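Local coordinates for protein importin subunit beta-1 (Saccharomyces cerevisiae, PDB 5OWU) that carries cargo into the nucleus as the beta subunit of importin, working through importin alpha, which recognises the classical nuclear localization signal, at residues S190-N203 with E231-A244. Residues are numbered along the deposited sequence; the frame is centred on the assembly and turned at random.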
loop_
_atom_site.group_PDB
_atom_site.type_symbol
_atom_site.label_atom_id
_atom_site.label_comp_id
_atom_site.label_asym_id
_atom_site.label_seq_id
_atom_site.Cartn_x
_atom_site.Cartn_y
_atom_site.Cartn_z
ATOM N N SER A 190 20.792 -13.993 -26.967
ATOM C CA SER A 190 21.827 -14.891 -26.458
ATOM C C SER A 190 23.200 -14.598 -27.051
ATOM O O SER A 190 24.220 -14.874 -26.410
ATOM C CB SER A 190 21.441 -16.341 -26.746
ATOM O OG SER A 190 21.161 -16.522 -28.123
ATOM N N THR A 191 23.254 -14.064 -28.275
ATOM C CA THR A 191 24.544 -13.778 -28.894
ATOM C C THR A 191 25.332 -12.708 -28.146
ATOM O O THR A 191 26.558 -12.654 -28.285
ATOM C CB THR A 191 24.356 -13.347 -30.351
ATOM O OG1 THR A 191 23.353 -12.329 -30.431
ATOM C CG2 THR A 191 23.946 -14.536 -31.218
ATOM N N GLU A 192 24.669 -11.853 -27.366
ATOM C CA GLU A 192 25.378 -10.787 -26.668
ATOM C C GLU A 192 26.297 -11.370 -25.599
ATOM O O GLU A 192 25.876 -12.192 -24.780
ATOM C CB GLU A 192 24.389 -9.804 -26.042
ATOM C CG GLU A 192 25.043 -8.778 -25.130
ATOM C CD GLU A 192 26.109 -7.959 -25.833
ATOM O OE1 GLU A 192 25.811 -7.385 -26.905
ATOM O OE2 GLU A 192 27.243 -7.887 -25.311
ATOM N N THR A 193 27.549 -10.910 -25.589
ATOM C CA THR A 193 28.597 -11.504 -24.771
ATOM C C THR A 193 28.701 -10.898 -23.378
ATOM O O THR A 193 29.198 -11.567 -22.465
ATOM C CB THR A 193 29.951 -11.360 -25.483
ATOM O OG1 THR A 193 29.897 -12.038 -26.746
ATOM C CG2 THR A 193 31.091 -11.949 -24.652
ATOM N N SER A 194 28.250 -9.664 -23.187
ATOM C CA SER A 194 28.454 -8.960 -21.928
ATOM C C SER A 194 27.272 -9.198 -20.998
ATOM O O SER A 194 26.127 -8.882 -21.345
ATOM C CB SER A 194 28.641 -7.466 -22.170
ATOM O OG SER A 194 28.565 -6.766 -20.944
ATOM N N LYS A 195 27.552 -9.734 -19.806
ATOM C CA LYS A 195 26.499 -9.929 -18.818
ATOM C C LYS A 195 25.882 -8.599 -18.407
ATOM O O LYS A 195 24.664 -8.506 -18.214
ATOM C CB LYS A 195 27.052 -10.662 -17.596
ATOM C CG LYS A 195 27.584 -12.052 -17.911
ATOM C CD LYS A 195 28.024 -12.788 -16.653
ATOM C CE LYS A 195 28.433 -14.226 -16.963
ATOM N NZ LYS A 195 28.534 -15.078 -15.738
ATOM N N ALA A 196 26.706 -7.558 -18.261
ATOM C CA ALA A 196 26.170 -6.241 -17.939
ATOM C C ALA A 196 25.189 -5.779 -19.009
ATOM O O ALA A 196 24.140 -5.204 -18.694
ATOM C CB ALA A 196 27.307 -5.233 -17.782
ATOM N N VAL A 197 25.501 -6.047 -20.280
ATOM C CA VAL A 197 24.640 -5.595 -21.367
ATOM C C VAL A 197 23.332 -6.374 -21.374
ATOM O O VAL A 197 22.257 -5.788 -21.538
ATOM C CB VAL A 197 25.370 -5.698 -22.720
ATOM C CG1 VAL A 197 24.427 -5.344 -23.870
ATOM C CG2 VAL A 197 26.578 -4.767 -22.750
ATOM N N ARG A 198 23.393 -7.703 -21.209
ATOM C CA ARG A 198 22.165 -8.491 -21.160
ATOM C C ARG A 198 21.296 -8.069 -19.986
ATOM O O ARG A 198 20.068 -7.983 -20.112
ATOM C CB ARG A 198 22.480 -9.984 -21.063
ATOM C CG ARG A 198 23.071 -10.598 -22.313
ATOM C CD ARG A 198 22.936 -12.115 -22.283
ATOM N NE ARG A 198 21.668 -12.559 -22.855
ATOM C CZ ARG A 198 21.260 -13.822 -22.901
ATOM N NH1 ARG A 198 22.010 -14.792 -22.396
ATOM N NH2 ARG A 198 20.091 -14.116 -23.453
ATOM N N LEU A 199 21.915 -7.803 -18.834
ATOM C CA LEU A 199 21.165 -7.350 -17.666
ATOM C C LEU A 199 20.472 -6.029 -17.941
ATOM O O LEU A 199 19.273 -5.873 -17.677
ATOM C CB LEU A 199 22.092 -7.197 -16.458
ATOM C CG LEU A 199 22.344 -8.412 -15.581
ATOM C CD1 LEU A 199 23.359 -8.038 -14.517
ATOM C CD2 LEU A 199 21.046 -8.903 -14.948
ATOM N N ALA A 200 21.233 -5.048 -18.435
ATOM C CA ALA A 200 20.659 -3.752 -18.766
ATOM C C ALA A 200 19.536 -3.888 -19.784
ATOM O O ALA A 200 18.521 -3.188 -19.698
ATOM C CB ALA A 200 21.756 -2.824 -19.292
ATOM N N ALA A 201 19.703 -4.779 -20.763
ATOM C CA ALA A 201 18.676 -4.964 -21.781
ATOM C C ALA A 201 17.404 -5.543 -21.174
ATOM O O ALA A 201 16.304 -5.059 -21.442
ATOM C CB ALA A 201 19.201 -5.865 -22.904
ATOM N N LEU A 202 17.534 -6.578 -20.342
ATOM C CA LEU A 202 16.348 -7.194 -19.757
ATOM C C LEU A 202 15.648 -6.241 -18.791
ATOM O O LEU A 202 14.411 -6.157 -18.772
ATOM C CB LEU A 202 16.743 -8.500 -19.067
ATOM C CG LEU A 202 17.250 -9.575 -20.034
ATOM C CD1 LEU A 202 17.921 -10.705 -19.282
ATOM C CD2 LEU A 202 16.117 -10.117 -20.880
ATOM N N ASN A 203 16.419 -5.502 -17.992
ATOM C CA ASN A 203 15.823 -4.510 -17.101
ATOM C C ASN A 203 15.100 -3.423 -17.893
ATOM O O ASN A 203 13.982 -3.018 -17.543
ATOM C CB ASN A 203 16.907 -3.908 -16.205
ATOM C CG ASN A 203 17.466 -4.911 -15.205
ATOM O OD1 ASN A 203 16.794 -5.866 -14.825
ATOM N ND2 ASN A 203 18.696 -4.686 -14.769
ATOM N N GLU A 231 14.624 -17.908 -23.532
ATOM C CA GLU A 231 16.033 -18.180 -23.757
ATOM C C GLU A 231 16.839 -17.571 -22.617
ATOM O O GLU A 231 17.715 -18.232 -22.050
ATOM C CB GLU A 231 16.472 -17.619 -25.117
ATOM C CG GLU A 231 17.857 -18.066 -25.573
ATOM C CD GLU A 231 18.965 -17.644 -24.616
ATOM O OE1 GLU A 231 19.758 -18.511 -24.190
ATOM O OE2 GLU A 231 19.036 -16.442 -24.281
ATOM N N ALA A 232 16.532 -16.323 -22.255
ATOM C CA ALA A 232 17.295 -15.671 -21.196
ATOM C C ALA A 232 17.066 -16.330 -19.841
ATOM O O ALA A 232 17.991 -16.384 -19.021
ATOM C CB ALA A 232 16.951 -14.182 -21.122
ATOM N N THR A 233 15.855 -16.827 -19.570
ATOM C CA THR A 233 15.635 -17.504 -18.295
ATOM C C THR A 233 16.434 -18.790 -18.192
ATOM O O THR A 233 16.687 -19.256 -17.078
ATOM C CB THR A 233 14.161 -17.847 -18.076
ATOM O OG1 THR A 233 13.754 -18.829 -19.033
ATOM C CG2 THR A 233 13.283 -16.609 -18.178
ATOM N N GLN A 234 16.816 -19.385 -19.319
ATOM C CA GLN A 234 17.666 -20.571 -19.282
ATOM C C GLN A 234 19.159 -20.249 -19.390
ATOM O O GLN A 234 19.967 -21.173 -19.522
ATOM C CB GLN A 234 17.263 -21.539 -20.395
ATOM C CG GLN A 234 15.761 -21.817 -20.449
ATOM C CD GLN A 234 15.226 -22.374 -19.146
ATOM O OE1 GLN A 234 15.597 -23.471 -18.732
ATOM N NE2 GLN A 234 14.351 -21.615 -18.488
ATOM N N ALA A 235 19.548 -18.977 -19.313
ATOM C CA ALA A 235 20.959 -18.617 -19.422
ATOM C C ALA A 235 21.753 -19.138 -18.225
ATOM O O ALA A 235 21.213 -19.398 -17.147
ATOM C CB ALA A 235 21.126 -17.101 -19.530
ATOM N N GLU A 236 23.067 -19.275 -18.427
ATOM C CA GLU A 236 23.918 -19.846 -17.387
ATOM C C GLU A 236 24.099 -18.883 -16.221
ATOM O O GLU A 236 24.144 -19.309 -15.060
ATOM C CB GLU A 236 25.280 -20.235 -17.966
ATOM C CG GLU A 236 25.228 -21.325 -19.030
ATOM C CD GLU A 236 24.615 -22.621 -18.523
ATOM O OE1 GLU A 236 23.662 -23.119 -19.161
ATOM O OE2 GLU A 236 25.082 -23.138 -17.485
ATOM N N ASP A 237 24.202 -17.587 -16.502
ATOM C CA ASP A 237 24.468 -16.613 -15.451
ATOM C C ASP A 237 23.205 -16.347 -14.641
ATOM O O ASP A 237 22.134 -16.098 -15.204
ATOM C CB ASP A 237 24.994 -15.312 -16.043
ATOM C CG ASP A 237 25.216 -14.256 -14.993
ATOM O OD1 ASP A 237 26.317 -14.232 -14.409
ATOM O OD2 ASP A 237 24.286 -13.463 -14.740
ATOM N N ILE A 238 23.345 -16.368 -13.312
ATOM C CA ILE A 238 22.179 -16.345 -12.436
ATOM C C ILE A 238 21.529 -14.967 -12.412
ATOM O O ILE A 238 20.308 -14.855 -12.256
ATOM C CB ILE A 238 22.575 -16.811 -11.021
ATOM C CG1 ILE A 238 21.323 -17.007 -10.160
ATOM C CG2 ILE A 238 23.549 -15.820 -10.372
ATOM C CD1 ILE A 238 21.600 -17.577 -8.780
ATOM N N GLU A 239 22.316 -13.898 -12.547
ATOM C CA GLU A 239 21.729 -12.560 -12.590
ATOM C C GLU A 239 20.925 -12.354 -13.868
ATOM O O GLU A 239 19.855 -11.727 -13.845
ATOM C CB GLU A 239 22.825 -11.503 -12.462
ATOM C CG GLU A 239 23.379 -11.368 -11.051
ATOM C CD GLU A 239 24.612 -10.488 -10.984
ATOM O OE1 GLU A 239 24.491 -9.270 -11.240
ATOM O OE2 GLU A 239 25.704 -11.017 -10.685
ATOM N N VAL A 240 21.422 -12.875 -14.993
ATOM C CA VAL A 240 20.660 -12.827 -16.236
ATOM C C VAL A 240 19.331 -13.548 -16.058
ATOM O O VAL A 240 18.273 -13.038 -16.438
ATOM C CB VAL A 240 21.483 -13.426 -17.393
ATOM C CG1 VAL A 240 20.622 -13.646 -18.644
ATOM C CG2 VAL A 240 22.647 -12.518 -17.720
ATOM N N GLN A 241 19.369 -14.748 -15.472
ATOM C CA GLN A 241 18.138 -15.471 -15.175
ATOM C C GLN A 241 17.194 -14.619 -14.338
ATOM O O GLN A 241 16.010 -14.485 -14.660
ATOM C CB GLN A 241 18.455 -16.780 -14.448
ATOM C CG GLN A 241 19.094 -17.843 -15.314
ATOM C CD GLN A 241 19.339 -19.134 -14.550
ATOM O OE1 GLN A 241 19.535 -19.119 -13.335
ATOM N NE2 GLN A 241 19.319 -20.257 -15.259
ATOM N N ALA A 242 17.700 -14.037 -13.249
ATOM C CA ALA A 242 16.846 -13.236 -12.376
ATOM C C ALA A 242 16.169 -12.113 -13.155
ATOM O O ALA A 242 14.956 -11.897 -13.037
ATOM C CB ALA A 242 17.665 -12.675 -11.211
ATOM N N ALA A 243 16.940 -11.396 -13.973
ATOM C CA ALA A 243 16.356 -10.327 -14.777
ATOM C C ALA A 243 15.292 -10.865 -15.728
ATOM O O ALA A 243 14.206 -10.280 -15.866
ATOM C CB ALA A 243 17.462 -9.608 -15.549
ATOM N N ALA A 244 15.582 -11.987 -16.391
ATOM C CA ALA A 244 14.637 -12.540 -17.348
ATOM C C ALA A 244 13.342 -12.962 -16.662
ATOM O O ALA A 244 12.251 -12.772 -17.210
ATOM C CB ALA A 244 15.273 -13.716 -18.090
HETATM O O HOH W 1 21.782 -17.147 -22.910
HETATM O O HOH W 2 14.229 -7.286 -15.399
#
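Arg198 meets Glu231 because its chain bends at chi3 (88°) while Glu231, its CG trans to the backbone N, folds back at chi2; the two side chains cross at about a right angle. Their flat ends are nearly coplanar, and Arg198 NH2 donates to Glu231 OE2 at 2.7 Å, almost head-on to that oxygen and close to the guanidinium plane. Val240 CG1 lies over one guanidinium face, offset toward the rim, and Ser190 CA over the other; Arg198 NE is held by the carbonyl of Ala188, at the end of helix 177-188. At the start of the helices, the extended Lys195 brings NZ to 2.7 Å from Asp237 OD1, on the anti side and 25° out of the carboxylate plane. Asp237 OD2 accepts from Val240 N at 2.9 Å, capping helix 238-255. Replacing Asp237 by an alanine would remove both oxygens, and is likely to leave the Lys195 ammonium without this partner and the first turn of helix 238-255 without its side-chain cap. One turn beyond Arg198, Leu202 is a knob in a hole formed by Ala232, Val240, Ala243 and Ala244, its CB 3.8 Å from Ala243 CB. Leu199 CD2 rests 3.7 Å from Ala243 CB. The axes of 195-203 and 238-244 run almost parallel, 9° apart, at a closest approach of 9.0 Å, a spacing to which the small Ala243 probably contributes, as the second helices of HEAT repeats 5 and 6 stack in the solenoid. The chemistry thus divides: an apolar seam lined largely by alanines joins the helices, while two salt bridges, one to the N-cap of helix 238-255 and one to the last turn of helix 219-233, probably help fix how neighbouring repeats align.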